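Long-range contacts in urea carboxylase (Thermus thermophilus, PDB 3OEP), which is of unknown function, a KipI-KipA homologue with cyclophilin-like halves that is only tentatively credited with ATP binding and hydrolase activity: residues Q108-R113 with E128-L133; A149-G154 with W168-T173. All blocks are in the same frame, centred on the assembly; numbering follows the deposited sequence.

Interaction 1. Residues Q108-R113 with E128-L133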
loop_
_atom_site.group_PDB
_atom_site.type_symbol
_atom_site.label_atom_id
_atom_site.label_comp_id
_atom_site.label_asym_id
_atom_site.label_seq_id
_atom_site.Cartn_x
_atom_site.Cartn_y
_atom_site.Cartn_z
ATOM N N GLN A 108 26.361 9.448 15.155
ATOM C CA GLN A 108 26.180 8.595 16.331
ATOM C C GLN A 108 25.816 9.357 17.601
ATOM O O GLN A 108 25.414 8.745 18.578
ATOM C CB GLN A 108 27.453 7.811 16.618
ATOM C CG GLN A 108 27.819 6.810 15.552
ATOM C CD GLN A 108 29.208 6.274 15.739
ATOM O OE1 GLN A 108 29.439 5.382 16.559
ATOM N NE2 GLN A 108 30.155 6.809 14.975
ATOM N N LYS A 109 25.978 10.677 17.599
ATOM C CA LYS A 109 25.824 11.458 18.836
ATOM C C LYS A 109 24.412 11.452 19.460
ATOM O O LYS A 109 24.281 11.204 20.657
ATOM C CB LYS A 109 26.328 12.893 18.639
ATOM C CG LYS A 109 26.447 13.691 19.924
ATOM C CD LYS A 109 27.181 15.005 19.686
ATOM C CE LYS A 109 27.329 15.817 20.971
ATOM N NZ LYS A 109 26.063 16.507 21.350
ATOM N N PRO A 110 23.355 11.727 18.671
ATOM C CA PRO A 110 22.043 11.848 19.307
ATOM C C PRO A 110 21.435 10.550 19.822
ATOM O O PRO A 110 21.759 9.466 19.339
ATOM C CB PRO A 110 21.144 12.397 18.180
ATOM C CG PRO A 110 22.058 12.920 17.158
ATOM C CD PRO A 110 23.290 12.066 17.240
ATOM N N LEU A 111 20.550 10.680 20.801
ATOM C CA LEU A 111 19.585 9.632 21.087
ATOM C C LEU A 111 18.367 9.980 20.243
ATOM O O LEU A 111 17.612 10.897 20.574
ATOM C CB LEU A 111 19.233 9.586 22.572
ATOM C CG LEU A 111 18.233 8.488 22.947
ATOM C CD1 LEU A 111 18.773 7.108 22.584
ATOM C CD2 LEU A 111 17.904 8.569 24.432
ATOM N N TYR A 112 18.207 9.277 19.129
ATOM C CA TYR A 112 17.134 9.573 18.185
ATOM C C TYR A 112 15.806 9.026 18.669
ATOM O O TYR A 112 15.760 8.128 19.503
ATOM C CB TYR A 112 17.425 8.952 16.832
ATOM C CG TYR A 112 18.634 9.508 16.115
ATOM C CD1 TYR A 112 19.874 8.902 16.238
ATOM C CD2 TYR A 112 18.532 10.634 15.309
ATOM C CE1 TYR A 112 20.985 9.405 15.572
ATOM C CE2 TYR A 112 19.630 11.136 14.633
ATOM C CZ TYR A 112 20.855 10.515 14.767
ATOM O OH TYR A 112 21.957 11.006 14.096
ATOM N N ARG A 113 14.733 9.576 18.119
ATOM C CA ARG A 113 13.387 9.087 18.335
ATOM C C ARG A 113 12.772 8.738 16.984
ATOM O O ARG A 113 12.956 9.472 16.008
ATOM C CB ARG A 113 12.558 10.174 19.016
ATOM C CG ARG A 113 11.114 9.824 19.259
ATOM C CD ARG A 113 10.372 11.021 19.842
ATOM N NE ARG A 113 8.952 10.725 19.971
ATOM C CZ ARG A 113 8.379 10.170 21.037
ATOM N NH1 ARG A 113 9.089 9.856 22.119
ATOM N NH2 ARG A 113 7.070 9.937 21.020
ATOM N N GLU A 128 16.509 13.849 16.272
ATOM C CA GLU A 128 17.046 14.907 15.406
ATOM C C GLU A 128 18.515 14.705 15.044
ATOM O O GLU A 128 19.366 14.497 15.919
ATOM C CB GLU A 128 16.968 16.261 16.128
ATOM C CG GLU A 128 15.567 16.728 16.480
ATOM C CD GLU A 128 15.545 18.015 17.306
ATOM O OE1 GLU A 128 16.620 18.522 17.717
ATOM O OE2 GLU A 128 14.433 18.514 17.562
ATOM N N VAL A 129 18.817 14.839 13.758
ATOM C CA VAL A 129 20.197 14.932 13.283
ATOM C C VAL A 129 20.837 16.212 13.834
ATOM O O VAL A 129 20.209 17.282 13.857
ATOM C CB VAL A 129 20.240 14.927 11.724
ATOM C CG1 VAL A 129 21.634 15.246 11.191
ATOM C CG2 VAL A 129 19.768 13.588 11.184
ATOM N N GLU A 130 22.079 16.094 14.303
ATOM C CA GLU A 130 22.832 17.247 14.805
ATOM C C GLU A 130 22.855 18.361 13.761
ATOM O O GLU A 130 23.001 18.087 12.580
ATOM C CB GLU A 130 24.274 16.853 15.134
ATOM C CG GLU A 130 24.428 15.950 16.351
ATOM C CD GLU A 130 24.091 16.650 17.656
ATOM O OE1 GLU A 130 24.716 17.688 17.957
ATOM O OE2 GLU A 130 23.211 16.154 18.387
ATOM N N PRO A 131 22.717 19.628 14.195
ATOM C CA PRO A 131 22.734 20.743 13.245
ATOM C C PRO A 131 23.861 20.701 12.206
ATOM O O PRO A 131 23.610 20.938 11.023
ATOM C CB PRO A 131 22.886 21.960 14.158
ATOM C CG PRO A 131 22.171 21.555 15.406
ATOM C CD PRO A 131 22.475 20.094 15.576
ATOM N N ALA A 132 25.076 20.375 12.640
ATOM C CA ALA A 132 26.240 20.345 11.748
ATOM C C ALA A 132 26.152 19.288 10.647
ATOM O O ALA A 132 26.864 19.388 9.655
ATOM C CB ALA A 132 27.529 20.148 12.557
ATOM N N LEU A 133 25.286 18.287 10.823
ATOM C CA LEU A 133 25.141 17.195 9.856
ATOM C C LEU A 133 23.897 17.345 8.969
ATOM O O LEU A 133 23.607 16.483 8.145
ATOM C CB LEU A 133 25.133 15.850 10.593
ATOM C CG LEU A 133 25.096 14.557 9.774
ATOM C CD1 LEU A 133 26.164 14.535 8.677
ATOM C CD2 LEU A 133 25.242 13.341 10.697
HETATM O O HOH W 1 17.172 13.613 19.034
HETATM O O HOH W 2 23.290 13.479 13.920
#
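P110 covers one face of the Y112 ring, and the backbone of E128 and V129 passes the CE2 corner of that ring. P110 CB sits 3.8 Å above the plane of the Y112 ring, over its centre. V129 N lies at the ring edge, near the plane, while E128 O approaches obliquely, 3.6 Å from Y112 CE2. V129 CG2 adds a looser apolar contact, 4.2 Å from Y112 CE2. P110 CG reaches the other segment, 3.4 Å from E128 O and 3.6 Å from E130 OE2. The bend of E130 at chi2 (-69°) brings its carboxylate to P110 CG, the two side chains crossing obliquely. K109 is extended up to CE and bends at its last torsion. It crosses E130 at about a right angle, and K109 NZ stands 3.8 Å from E130 OE1, a long salt bridge.

No hydrogen bond joins the segments directly; two waters do it. One donates a hydrogen bond to Y112 OH at 2.8 Å and accepts from E130 N at 2.9 Å. The other donates to L111 O and accepts from E128 N. Y112 OH is also hydrogen-bonded to H107 O, so the phenol has two polar partners.

The contact lies at the open end of the hairpin of strands 112-117 and 124-127, where R113 still pairs with A127. Helix 100-108 runs into the first segment, and E130 and L133 pack on it. Strand 194-199 flanks Y112, with F197 meeting its ring, and T157 of strand 156-159 touches both Y112 and V129.

Interaction 2. Residues A149-G154 with W168-T173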
loop_
_atom_site.group_PDB
_atom_site.type_symbol
_atom_site.label_atom_id
_atom_site.label_comp_id
_atom_site.label_asym_id
_atom_site.label_seq_id
_atom_site.Cartn_x
_atom_site.Cartn_y
_atom_site.Cartn_z
ATOM N N ALA A 149 20.520 0.505 3.852
ATOM C CA ALA A 149 21.196 1.795 3.743
ATOM C C ALA A 149 20.742 2.729 4.864
ATOM O O ALA A 149 19.551 2.835 5.161
ATOM C CB ALA A 149 20.935 2.432 2.373
ATOM N N VAL A 150 21.716 3.367 5.501
ATOM C CA VAL A 150 21.492 4.369 6.537
ATOM C C VAL A 150 21.759 5.740 5.908
ATOM O O VAL A 150 22.823 5.966 5.320
ATOM C CB VAL A 150 22.435 4.144 7.732
ATOM C CG1 VAL A 150 22.349 5.305 8.730
ATOM C CG2 VAL A 150 22.127 2.800 8.419
ATOM N N ALA A 151 20.807 6.659 6.053
ATOM C CA ALA A 151 20.806 7.889 5.261
ATOM C C ALA A 151 20.335 9.101 6.040
ATOM O O ALA A 151 19.643 8.964 7.052
ATOM C CB ALA A 151 19.938 7.700 4.016
ATOM N N VAL A 152 20.734 10.286 5.580
ATOM C CA VAL A 152 20.305 11.531 6.213
ATOM C C VAL A 152 19.756 12.533 5.202
ATOM O O VAL A 152 20.200 12.609 4.052
ATOM C CB VAL A 152 21.432 12.209 7.035
ATOM C CG1 VAL A 152 21.889 11.310 8.182
ATOM C CG2 VAL A 152 22.623 12.598 6.141
ATOM N N ALA A 153 18.785 13.309 5.657
ATOM C CA ALA A 153 18.286 14.446 4.903
ATOM C C ALA A 153 17.722 15.432 5.906
ATOM O O ALA A 153 16.797 15.112 6.658
ATOM C CB ALA A 153 17.232 14.019 3.905
ATOM N N GLY A 154 18.304 16.626 5.923
ATOM C CA GLY A 154 17.951 17.652 6.891
ATOM C C GLY A 154 18.052 17.135 8.315
ATOM O O GLY A 154 19.045 16.518 8.693
ATOM N N TRP A 168 17.804 10.400 -0.260
ATOM C CA TRP A 168 18.521 10.751 0.971
ATOM C C TRP A 168 20.013 10.455 0.810
ATOM O O TRP A 168 20.420 9.696 -0.076
ATOM C CB TRP A 168 17.912 10.037 2.185
ATOM C CG TRP A 168 16.602 10.637 2.629
ATOM C CD1 TRP A 168 15.757 11.413 1.882
ATOM C CD2 TRP A 168 15.984 10.503 3.916
ATOM N NE1 TRP A 168 14.661 11.774 2.622
ATOM C CE2 TRP A 168 14.771 11.226 3.874
ATOM C CE3 TRP A 168 16.336 9.838 5.098
ATOM C CZ2 TRP A 168 13.908 11.305 4.967
ATOM C CZ3 TRP A 168 15.476 9.917 6.187
ATOM C CH2 TRP A 168 14.276 10.649 6.113
ATOM N N ASN A 169 20.822 11.104 1.644
ATOM C CA ASN A 169 22.274 11.018 1.544
ATOM C C ASN A 169 22.766 9.784 2.294
ATOM O O ASN A 169 22.593 9.683 3.510
ATOM C CB ASN A 169 22.912 12.281 2.120
ATOM C CG ASN A 169 22.474 13.540 1.394
ATOM O OD1 ASN A 169 22.910 13.801 0.271
ATOM N ND2 ASN A 169 21.606 14.335 2.034
ATOM N N LEU A 170 23.370 8.850 1.563
ATOM C CA LEU A 170 23.716 7.532 2.105
ATOM C C LEU A 170 25.053 7.558 2.844
ATOM O O LEU A 170 26.105 7.786 2.237
ATOM C CB LEU A 170 23.763 6.487 0.988
ATOM C CG LEU A 170 22.561 6.423 0.047
ATOM C CD1 LEU A 170 22.732 5.243 -0.924
ATOM C CD2 LEU A 170 21.246 6.313 0.808
ATOM N N LEU A 171 24.994 7.329 4.152
ATOM C CA LEU A 171 26.169 7.377 5.020
ATOM C C LEU A 171 26.742 6.000 5.358
ATOM O O LEU A 171 27.930 5.879 5.648
ATOM C CB LEU A 171 25.828 8.077 6.336
ATOM C CG LEU A 171 25.304 9.502 6.261
ATOM C CD1 LEU A 171 25.299 10.120 7.652
ATOM C CD2 LEU A 171 26.156 10.329 5.289
ATOM N N GLY A 172 25.904 4.972 5.348
ATOM C CA GLY A 172 26.374 3.649 5.706
ATOM C C GLY A 172 25.353 2.553 5.538
ATOM O O GLY A 172 24.339 2.721 4.849
ATOM N N THR A 173 25.646 1.426 6.180
ATOM C CA THR A 173 24.872 0.203 6.062
ATOM C C THR A 173 24.548 -0.322 7.457
ATOM O O THR A 173 25.450 -0.538 8.261
ATOM C CB THR A 173 25.687 -0.876 5.331
ATOM O OG1 THR A 173 26.108 -0.383 4.053
ATOM C CG2 THR A 173 24.866 -2.151 5.150
#
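V152 O is gripped by two donors, both from N169. N169 N lies 2.9 Å from V152 O, and N169 ND2 lies 3.0 Å from the same V152 O. Both donors stand above the carbonyl plane. N169 CG is anti to its own carbonyl carbon (chi1 -60°) and beside its own backbone N, so ND2 and N can share one acceptor; ND2 also bonds P136 O. In return, V152 N bonds N169 O at 2.8 Å, on a lone pair.

V150 O likewise takes two donors. L171 N comes nearly along the C=O axis of V150, 2.8 Å from V150 O, and G172 N lies on a lone pair, 3.2 Å from V150 O. L171 and G172 together face V150: a classic beta bulge in the antiparallel pair. The bulge is completed by V150 N to G172 O at 2.8 Å, almost straight (178°).

The side chains divide between two faces. V152 CG1 meets L171 CD1 at 3.7 Å, crossing at about a right angle, with H107 against both residues. On the other face, A151 CB touches L170 CD2 and W168 CB. A153 CB stands over the five-membered ring of W168, 3.5 Å from its centroid, a CH-pi contact. An alanine at W168 removes the ring beneath A153 CB and beside F125, and would probably loosen this end of the strand pair.

The pair thus satisfies much of its own backbone polarity, and neighbours such as D88 take more. A glycerol beside W168, probably from the crystallisation liquor, may mark a pocket.

Both interactions belong to the same sheet of the N-terminal cyclophilin-like domain, about 13 Å apart between centres. Interaction 2 is core: two sheet strands joined by direct backbone bonds, with mostly small apolar side chains. Interaction 1 is only partly buried, at the open end of a hairpin, so water and a long ion pair replace strand bonding. Strands 156-159 and 124-127 lie between the two strand sites in the sheet. The two interactions meet where V129 CB lies 3.6 Å from G154 O. H107 of helix 100-108 serves both: its carbonyl binds the tyrosine of interaction 1, and the residue packs against the valines of interaction 2.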